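Local coordinates for protein cellulase (Bacillus sp. BG-CS10, PDB 5E09) that probably hydrolyses the beta-1,4-glucosidic bonds of cellulose, as a halophilic glycoside hydrolase family 5 enzyme that also carries a family 46 carbohydrate-binding module, at residues T199-M211 and T252-I265. Numbering follows the deposited sequence.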
# COMPACT_ATOMS: atom_id res chain seq x y z
N THR A 199 -8.93 -12.29 4.43
CA THR A 199 -9.91 -11.95 5.46
C THR A 199 -11.30 -12.54 5.26
O THR A 199 -12.26 -12.08 5.88
CB THR A 199 -10.05 -10.42 5.59
OG1 THR A 199 -10.58 -9.88 4.37
CG2 THR A 199 -8.69 -9.79 5.88
N SER A 200 -11.42 -13.56 4.42
CA SER A 200 -12.68 -14.27 4.26
C SER A 200 -13.13 -14.88 5.59
O SER A 200 -12.29 -15.33 6.38
CB SER A 200 -12.56 -15.37 3.20
OG SER A 200 -12.14 -14.83 1.96
N GLN A 201 -14.43 -14.88 5.84
CA GLN A 201 -14.95 -15.38 7.10
C GLN A 201 -14.49 -16.81 7.40
O GLN A 201 -14.20 -17.14 8.54
CB GLN A 201 -16.48 -15.32 7.11
CG GLN A 201 -17.11 -15.62 8.47
CD GLN A 201 -16.52 -14.78 9.59
OE1 GLN A 201 -16.63 -13.55 9.58
NE2 GLN A 201 -15.89 -15.44 10.55
N ASP A 202 -14.38 -17.64 6.36
CA ASP A 202 -13.98 -19.03 6.58
C ASP A 202 -12.52 -19.14 7.02
O ASP A 202 -12.18 -19.91 7.93
CB ASP A 202 -14.20 -19.87 5.32
CG ASP A 202 -13.85 -21.33 5.54
OD1 ASP A 202 -14.50 -21.99 6.38
OD2 ASP A 202 -12.92 -21.82 4.86
N LEU A 203 -11.65 -18.37 6.37
CA LEU A 203 -10.25 -18.32 6.76
C LEU A 203 -10.09 -17.79 8.19
O LEU A 203 -9.35 -18.36 9.00
CB LEU A 203 -9.47 -17.45 5.77
CG LEU A 203 -9.68 -17.81 4.30
CD1 LEU A 203 -8.89 -16.90 3.39
CD2 LEU A 203 -9.31 -19.26 4.03
N LEU A 204 -10.83 -16.73 8.50
CA LEU A 204 -10.83 -16.18 9.85
C LEU A 204 -11.22 -17.25 10.86
O LEU A 204 -10.55 -17.43 11.88
CB LEU A 204 -11.77 -14.98 9.95
CG LEU A 204 -11.41 -13.76 9.09
CD1 LEU A 204 -12.47 -12.67 9.25
CD2 LEU A 204 -10.02 -13.23 9.44
N ASN A 205 -12.30 -17.96 10.56
CA ASN A 205 -12.80 -19.02 11.43
C ASN A 205 -11.78 -20.11 11.66
O ASN A 205 -11.63 -20.59 12.78
CB ASN A 205 -14.08 -19.63 10.86
CG ASN A 205 -15.27 -18.71 10.99
OD1 ASN A 205 -15.32 -17.88 11.90
ND2 ASN A 205 -16.23 -18.85 10.09
N ARG A 206 -11.08 -20.51 10.61
CA ARG A 206 -10.12 -21.60 10.74
C ARG A 206 -8.89 -21.19 11.54
O ARG A 206 -8.36 -21.99 12.33
CB ARG A 206 -9.72 -22.10 9.36
CG ARG A 206 -10.92 -22.63 8.60
CD ARG A 206 -10.53 -23.36 7.36
NE ARG A 206 -10.70 -24.80 7.51
CZ ARG A 206 -11.69 -25.49 6.97
NH1 ARG A 206 -12.61 -24.88 6.23
NH2 ARG A 206 -11.77 -26.81 7.15
N LEU A 207 -8.43 -19.96 11.36
CA LEU A 207 -7.37 -19.45 12.22
C LEU A 207 -7.85 -19.45 13.68
O LEU A 207 -7.12 -19.84 14.59
CB LEU A 207 -6.93 -18.05 11.79
CG LEU A 207 -5.97 -17.37 12.77
CD1 LEU A 207 -4.72 -18.20 12.94
CD2 LEU A 207 -5.63 -15.98 12.28
N HIS A 208 -9.09 -19.01 13.86
CA HIS A 208 -9.72 -18.97 15.18
C HIS A 208 -9.71 -20.35 15.84
O HIS A 208 -9.34 -20.50 17.00
CB HIS A 208 -11.16 -18.46 15.05
CG HIS A 208 -11.81 -18.12 16.36
ND1 HIS A 208 -11.10 -17.98 17.52
CD2 HIS A 208 -13.11 -17.89 16.67
CE1 HIS A 208 -11.93 -17.68 18.51
NE2 HIS A 208 -13.15 -17.62 18.02
N GLN A 209 -10.09 -21.36 15.07
CA GLN A 209 -10.11 -22.74 15.54
C GLN A 209 -8.71 -23.21 15.90
O GLN A 209 -8.51 -23.83 16.95
CB GLN A 209 -10.75 -23.65 14.49
CG GLN A 209 -10.93 -25.10 14.93
CD GLN A 209 -11.68 -25.23 16.25
OE1 GLN A 209 -11.31 -26.02 17.11
NE2 GLN A 209 -12.76 -24.46 16.40
N THR A 210 -7.73 -22.92 15.04
CA THR A 210 -6.34 -23.26 15.34
C THR A 210 -5.91 -22.67 16.68
O THR A 210 -5.27 -23.34 17.50
CB THR A 210 -5.38 -22.75 14.25
OG1 THR A 210 -5.72 -23.33 12.98
CG2 THR A 210 -3.93 -23.10 14.59
N MSE A 211 -6.28 -21.42 16.91
CA MSE A 211 -5.89 -20.73 18.14
C MSE A 211 -6.56 -21.33 19.36
O MSE A 211 -5.92 -21.51 20.39
CB MSE A 211 -6.20 -19.24 18.03
CG MSE A 211 -5.22 -18.57 17.11
SE MSE A 211 -5.35 -16.65 16.93
CE MSE A 211 -3.58 -16.38 16.17
N THR A 252 -14.66 -5.69 5.75
CA THR A 252 -13.47 -6.48 6.05
C THR A 252 -13.14 -6.43 7.54
O THR A 252 -13.05 -7.47 8.22
CB THR A 252 -12.24 -5.99 5.26
OG1 THR A 252 -12.49 -6.13 3.85
CG2 THR A 252 -11.01 -6.81 5.64
N PHE A 253 -12.99 -5.22 8.06
CA PHE A 253 -12.51 -5.15 9.43
C PHE A 253 -13.62 -5.31 10.46
O PHE A 253 -13.36 -5.59 11.62
CB PHE A 253 -11.71 -3.87 9.61
CG PHE A 253 -10.38 -3.92 8.89
CD1 PHE A 253 -9.34 -4.68 9.39
CD2 PHE A 253 -10.21 -3.27 7.68
CE1 PHE A 253 -8.13 -4.76 8.73
CE2 PHE A 253 -9.00 -3.35 7.00
CZ PHE A 253 -7.96 -4.10 7.53
N ASN A 254 -14.87 -5.21 10.01
CA ASN A 254 -15.98 -5.63 10.86
C ASN A 254 -15.89 -7.11 11.16
O ASN A 254 -15.98 -7.52 12.31
CB ASN A 254 -17.34 -5.32 10.23
CG ASN A 254 -17.83 -3.92 10.55
OD1 ASN A 254 -17.28 -3.25 11.43
ND2 ASN A 254 -18.86 -3.48 9.85
N ARG A 255 -15.69 -7.94 10.13
CA ARG A 255 -15.63 -9.36 10.44
C ARG A 255 -14.32 -9.73 11.12
O ARG A 255 -14.29 -10.66 11.95
CB ARG A 255 -15.87 -10.21 9.18
CG ARG A 255 -14.92 -10.00 8.05
CD ARG A 255 -15.22 -10.99 6.93
NE ARG A 255 -14.37 -10.73 5.78
CZ ARG A 255 -14.68 -9.88 4.80
NH1 ARG A 255 -15.84 -9.23 4.84
NH2 ARG A 255 -13.84 -9.69 3.79
N VAL A 256 -13.23 -9.02 10.82
CA VAL A 256 -12.00 -9.25 11.59
C VAL A 256 -12.23 -8.95 13.07
O VAL A 256 -11.79 -9.70 13.95
CB VAL A 256 -10.82 -8.40 11.08
CG1 VAL A 256 -9.65 -8.46 12.05
CG2 VAL A 256 -10.39 -8.85 9.70
N HIS A 257 -12.94 -7.87 13.35
CA HIS A 257 -13.22 -7.47 14.73
C HIS A 257 -14.13 -8.48 15.44
O HIS A 257 -13.86 -8.88 16.57
CB HIS A 257 -13.84 -6.08 14.76
CG HIS A 257 -14.22 -5.62 16.13
ND1 HIS A 257 -13.32 -5.00 16.98
CD2 HIS A 257 -15.39 -5.70 16.81
CE1 HIS A 257 -13.93 -4.71 18.12
NE2 HIS A 257 -15.18 -5.12 18.04
N ASN A 258 -15.21 -8.88 14.77
CA ASN A 258 -16.15 -9.83 15.35
C ASN A 258 -15.50 -11.18 15.66
O ASN A 258 -15.75 -11.77 16.71
CB ASN A 258 -17.34 -10.05 14.42
CG ASN A 258 -18.10 -8.78 14.15
OD1 ASN A 258 -18.08 -7.84 14.95
ND2 ASN A 258 -18.78 -8.73 13.00
N THR A 259 -14.67 -11.66 14.74
CA THR A 259 -14.08 -12.98 14.92
C THR A 259 -13.00 -13.01 16.00
O THR A 259 -12.97 -13.93 16.81
CB THR A 259 -13.50 -13.51 13.61
OG1 THR A 259 -14.54 -13.56 12.62
CG2 THR A 259 -12.93 -14.92 13.80
N PHE A 260 -12.12 -12.01 16.02
CA PHE A 260 -10.97 -12.06 16.92
C PHE A 260 -11.00 -11.03 18.05
O PHE A 260 -11.03 -11.39 19.23
CB PHE A 260 -9.68 -11.89 16.13
CG PHE A 260 -9.40 -13.00 15.17
CD1 PHE A 260 -9.03 -14.25 15.63
CD2 PHE A 260 -9.49 -12.79 13.80
CE1 PHE A 260 -8.76 -15.28 14.74
CE2 PHE A 260 -9.23 -13.82 12.91
CZ PHE A 260 -8.86 -15.06 13.39
N THR A 261 -10.96 -9.75 17.69
CA THR A 261 -10.87 -8.67 18.68
C THR A 261 -12.02 -8.69 19.69
O THR A 261 -11.82 -8.44 20.88
CB THR A 261 -10.82 -7.29 17.98
OG1 THR A 261 -9.62 -7.19 17.20
CG2 THR A 261 -10.83 -6.16 19.00
N ALA A 262 -13.23 -9.00 19.22
CA ALA A 262 -14.40 -9.08 20.09
C ALA A 262 -14.21 -10.15 21.17
O ALA A 262 -14.63 -9.97 22.31
CB ALA A 262 -15.65 -9.36 19.27
N ASN A 263 -13.59 -11.26 20.79
CA ASN A 263 -13.14 -12.25 21.76
C ASN A 263 -11.75 -11.84 22.24
O ASN A 263 -11.28 -10.75 21.93
CB ASN A 263 -13.00 -13.62 21.11
CG ASN A 263 -14.29 -14.08 20.44
OD1 ASN A 263 -15.34 -14.12 21.08
ND2 ASN A 263 -14.21 -14.40 19.16
N GLY A 264 -11.07 -12.69 22.98
CA GLY A 264 -9.77 -12.31 23.50
C GLY A 264 -8.59 -12.15 22.58
O GLY A 264 -7.48 -11.87 23.03
N ILE A 265 -8.81 -12.36 21.28
CA ILE A 265 -7.67 -12.31 20.36
C ILE A 265 -7.35 -11.00 19.65
O ILE A 265 -8.15 -10.50 18.85
CB ILE A 265 -7.90 -13.41 19.30
CG1 ILE A 265 -8.38 -14.70 19.98
CG2 ILE A 265 -6.64 -13.64 18.49
CD1 ILE A 265 -8.63 -15.84 19.03
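Phe260 pushes its ring into a hole formed by Leu204, Leu207, His208 and Met211. Leu204 CD2 meets the ring at its edge, 3.6 Å from Phe260 CE2, and Leu207 CD2 lies 3.5 Å from Phe260 CZ. The His208 imidazole, turned 67° from the Phe260 ring, has Thr259 O over one face and Ile265 CD1 3.6 Å from His208 ND1, a buried nitrogen without a polar partner. Leu204 sits among Arg255, Val256, Thr259 and Phe260. At the other end the Arg255 chain, extended from CG to NE, brings NE within 2.5 Å of Thr199 O in a nearly straight bond (169°) lying in the guanidinium plane; NH2 adds a weak bond to Thr199 OG1. A leucine in place of Arg255 would probably leave the Thr199 carbonyl without this donor and the turn before helix 201-214 less firmly held. Between these ends Gln201, bent at chi2, donates NE2 to Thr259 OG1 (3.1 Å), which itself donates to Arg255 O. Segments 201-211 and 252-261 run nearly parallel (crossing angle -17°) outside the TIM barrel, with Phe260 also touching strands 219-225 and 267-272. Hydrogen bonds across the contact thus gather at the start of helix 201-214 and the loop before it; apolar contacts dominate further along.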